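Amidohydrolase (Xanthomonas campestris pv. campestris, PDB 4DZH) probably deaminates adenosine-type substrates such as 5'-methylthioadenosine, as a zinc-binding amidohydrolase of the ATZ/TRZ family. Local coordinates at residues A157-D165 against Y177-H185. Residues are numbered along the deposited sequence; the frame is centred on the assembly and turned at random.
With ZN (zinc ion), chain H.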
loop_
_atom_site.group_PDB
_atom_site.type_symbol
_atom_site.label_atom_id
_atom_site.label_comp_id
_atom_site.label_asym_id
_atom_site.label_seq_id
_atom_site.Cartn_x
_atom_site.Cartn_y
_atom_site.Cartn_z
ATOM N N ALA A 157 -15.227 10.089 -16.979
ATOM C CA ALA A 157 -15.484 8.651 -16.935
ATOM C C ALA A 157 -15.771 8.062 -18.287
ATOM O O ALA A 157 -16.492 8.637 -19.105
ATOM C CB ALA A 157 -16.678 8.376 -16.031
ATOM N N LEU A 158 -15.264 6.853 -18.460
ATOM C CA LEU A 158 -15.769 5.954 -19.528
ATOM C C LEU A 158 -16.732 5.027 -18.800
ATOM O O LEU A 158 -16.310 4.295 -17.869
ATOM C CB LEU A 158 -14.603 5.159 -20.141
ATOM C CG LEU A 158 -15.044 4.150 -21.229
ATOM C CD1 LEU A 158 -15.743 4.826 -22.410
ATOM C CD2 LEU A 158 -13.858 3.330 -21.744
ATOM N N VAL A 159 -18.018 5.103 -19.147
ATOM C CA VAL A 159 -19.060 4.417 -18.375
ATOM C C VAL A 159 -19.545 3.224 -19.157
ATOM O O VAL A 159 -19.957 3.354 -20.317
ATOM C CB VAL A 159 -20.241 5.361 -18.072
ATOM C CG1 VAL A 159 -21.367 4.596 -17.368
ATOM C CG2 VAL A 159 -19.774 6.514 -17.197
ATOM N N GLY A 160 -19.462 2.056 -18.538
ATOM C CA GLY A 160 -19.855 0.855 -19.262
ATOM C C GLY A 160 -21.306 0.445 -19.097
ATOM O O GLY A 160 -21.852 0.486 -17.982
ATOM N N ALA A 161 -21.898 -0.023 -20.190
ATOM C CA ALA A 161 -23.238 -0.574 -20.178
ATOM C C ALA A 161 -23.085 -2.090 -20.032
ATOM O O ALA A 161 -22.568 -2.774 -20.923
ATOM C CB ALA A 161 -23.961 -0.225 -21.522
ATOM N N VAL A 162 -23.472 -2.607 -18.871
ATOM C CA VAL A 162 -23.344 -4.044 -18.608
ATOM C C VAL A 162 -24.163 -4.903 -19.581
ATOM O O VAL A 162 -25.357 -4.618 -19.824
ATOM C CB VAL A 162 -23.797 -4.393 -17.147
ATOM C CG1 VAL A 162 -23.760 -5.899 -16.908
ATOM C CG2 VAL A 162 -22.950 -3.679 -16.102
ATOM N N ILE A 163 -23.531 -5.950 -20.116
ATOM C CA ILE A 163 -24.249 -6.957 -20.875
ATOM C C ILE A 163 -24.006 -8.309 -20.178
ATOM O O ILE A 163 -22.851 -8.687 -19.943
ATOM C CB ILE A 163 -23.716 -7.062 -22.320
ATOM C CG1 ILE A 163 -23.822 -5.722 -23.046
ATOM C CG2 ILE A 163 -24.404 -8.218 -23.074
ATOM C CD1 ILE A 163 -25.300 -5.228 -23.245
ATOM N N ILE A 164 -25.067 -9.051 -19.853
ATOM C CA ILE A 164 -24.904 -10.332 -19.159
ATOM C C ILE A 164 -26.133 -11.186 -19.498
ATOM O O ILE A 164 -27.202 -10.651 -19.833
ATOM C CB ILE A 164 -24.684 -10.089 -17.620
ATOM C CG1 ILE A 164 -24.219 -11.359 -16.908
ATOM C CG2 ILE A 164 -25.903 -9.483 -16.937
ATOM C CD1 ILE A 164 -23.803 -11.105 -15.480
ATOM N N ASP A 165 -25.979 -12.504 -19.435
ATOM C CA ASP A 165 -27.070 -13.389 -19.869
ATOM C C ASP A 165 -28.184 -13.492 -18.835
ATOM O O ASP A 165 -29.193 -14.127 -19.110
ATOM C CB ASP A 165 -26.583 -14.831 -20.044
ATOM C CG ASP A 165 -25.643 -15.033 -21.215
ATOM O OD1 ASP A 165 -25.467 -14.141 -22.071
ATOM O OD2 ASP A 165 -25.095 -16.159 -21.287
ATOM N N TYR A 177 -31.004 -5.269 -22.011
ATOM C CA TYR A 177 -29.630 -4.854 -21.727
ATOM C C TYR A 177 -29.103 -4.022 -22.892
ATOM O O TYR A 177 -28.465 -2.974 -22.698
ATOM C CB TYR A 177 -28.697 -6.064 -21.498
ATOM C CG TYR A 177 -28.769 -6.642 -20.076
ATOM C CD1 TYR A 177 -28.148 -6.004 -18.997
ATOM C CD2 TYR A 177 -29.436 -7.863 -19.828
ATOM C CE1 TYR A 177 -28.232 -6.534 -17.701
ATOM C CE2 TYR A 177 -29.501 -8.402 -18.537
ATOM C CZ TYR A 177 -28.895 -7.745 -17.484
ATOM O OH TYR A 177 -28.946 -8.261 -16.192
ATOM N N PHE A 178 -29.360 -4.477 -24.106
ATOM C CA PHE A 178 -28.879 -3.727 -25.255
ATOM C C PHE A 178 -29.661 -2.412 -25.475
ATOM O O PHE A 178 -29.067 -1.442 -25.938
ATOM C CB PHE A 178 -28.825 -4.610 -26.511
ATOM C CG PHE A 178 -27.675 -5.609 -26.490
ATOM C CD1 PHE A 178 -26.386 -5.217 -26.848
ATOM C CD2 PHE A 178 -27.886 -6.935 -26.098
ATOM C CE1 PHE A 178 -25.328 -6.126 -26.826
ATOM C CE2 PHE A 178 -26.832 -7.873 -26.094
ATOM C CZ PHE A 178 -25.559 -7.477 -26.464
ATOM N N ALA A 179 -30.947 -2.366 -25.106
ATOM C CA ALA A 179 -31.742 -1.129 -25.257
ATOM C C ALA A 179 -31.159 -0.080 -24.304
ATOM O O ALA A 179 -30.889 1.052 -24.721
ATOM C CB ALA A 179 -33.203 -1.382 -24.937
ATOM N N ARG A 180 -30.954 -0.461 -23.038
ATOM C CA ARG A 180 -30.228 0.432 -22.110
ATOM C C ARG A 180 -28.861 0.894 -22.629
ATOM O O ARG A 180 -28.516 2.082 -22.464
ATOM C CB ARG A 180 -30.020 -0.168 -20.714
ATOM C CG ARG A 180 -31.228 -0.788 -20.059
ATOM C CD ARG A 180 -32.134 0.208 -19.444
ATOM N NE ARG A 180 -32.558 -0.279 -18.141
ATOM C CZ ARG A 180 -33.033 0.500 -17.172
ATOM N NH1 ARG A 180 -33.160 1.813 -17.379
ATOM N NH2 ARG A 180 -33.390 -0.036 -15.996
ATOM N N ALA A 181 -28.050 -0.028 -23.165
ATOM C CA ALA A 181 -26.746 0.361 -23.700
ATOM C C ALA A 181 -26.909 1.416 -24.783
ATOM O O ALA A 181 -26.229 2.457 -24.774
ATOM C CB ALA A 181 -25.979 -0.842 -24.219
ATOM N N GLY A 182 -27.851 1.181 -25.698
ATOM C CA GLY A 182 -28.068 2.133 -26.770
ATOM C C GLY A 182 -28.537 3.474 -26.250
ATOM O O GLY A 182 -28.122 4.525 -26.755
ATOM N N GLU A 183 -29.385 3.455 -25.227
ATOM C CA GLU A 183 -29.866 4.711 -24.649
ATOM C C GLU A 183 -28.704 5.477 -24.002
ATOM O O GLU A 183 -28.613 6.701 -24.109
ATOM C CB GLU A 183 -30.970 4.463 -23.620
ATOM C CG GLU A 183 -32.305 3.993 -24.235
ATOM C CD GLU A 183 -33.305 3.479 -23.194
ATOM O OE1 GLU A 183 -33.240 3.907 -22.016
ATOM O OE2 GLU A 183 -34.161 2.635 -23.560
ATOM N N LEU A 184 -27.792 4.746 -23.369
ATOM C CA LEU A 184 -26.674 5.375 -22.689
ATOM C C LEU A 184 -25.788 6.055 -23.711
ATOM O O LEU A 184 -25.385 7.202 -23.533
ATOM C CB LEU A 184 -25.870 4.333 -21.901
ATOM C CG LEU A 184 -24.719 4.909 -21.069
ATOM C CD1 LEU A 184 -25.209 5.683 -19.829
ATOM C CD2 LEU A 184 -23.709 3.794 -20.693
ATOM N N HIS A 185 -25.466 5.345 -24.780
ATOM C CA HIS A 185 -24.641 5.922 -25.832
ATOM C C HIS A 185 -25.257 7.179 -26.466
ATOM O O HIS A 185 -24.565 8.181 -26.639
ATOM C CB HIS A 185 -24.337 4.860 -26.904
ATOM C CG HIS A 185 -23.765 5.439 -28.161
ATOM N ND1 HIS A 185 -24.556 5.923 -29.182
ATOM C CD2 HIS A 185 -22.480 5.650 -28.545
ATOM C CE1 HIS A 185 -23.784 6.397 -30.147
ATOM N NE2 HIS A 185 -22.522 6.252 -29.781
HETATM ZN ZN ZN H . -21.034 6.765 -31.076
HETATM O O HOH W 1 -26.886 -2.345 -20.316
HETATM O O HOH W 2 -19.307 6.841 -29.784
HETATM O O HOH W 3 -20.777 8.824 -30.695
HETATM O O HOH W 4 -21.910 6.815 -33.113
#
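V159 meets L184 at the start of the interface: V159 CG1 stops 4.1 Å from L184 CD2, and the two side chains cross at roughly a right angle. The same L184 methyl also lies beside A161 CB. A161 and A181 are the nearest CA pair across the interface, and A161 CB and A181 CB touch at 3.4 Å, tighter than usual carbon contact, consistent with two small residues allowing the close approach of the axes, 8.0 Å at nearest. Helix 177-185 returns nearly antiparallel to strand 157-163 (166° between N-to-C directions) and leads on to strand 194-200, which pairs parallel with strand 156-163: a beta-alpha-beta unit of the amidohydrolase TIM barrel. V162 contributes its carbonyl: a water donates to V162 O at 2.8 Å and to Y177 O as well, bridging the two backbones. V162 O also comes within 3.2 Å of Y177 CD1, oblique to the ring. I163 reaches F178 with its delta methyl, I163 CD1 standing 3.7 Å from the F178 ring centroid and 12° off the normal, a CH-pi contact over the face, while I163 CG2 touches F178 CZ; helix 208-221 also packs against F178. Beyond the strand, I164 CG2 approaches Y177 CZ at 3.5 Å, and I164 N lies over a face of that ring, buried with no hydrogen-bonding partner in the model. The phenol oxygen of Y177 is anchored by hydrogen bonds to F166 O and T168 OG1. At the far end of the helical segment, H185 NE2 binds a zinc ion at 2.0 Å, together with L221 O and three waters.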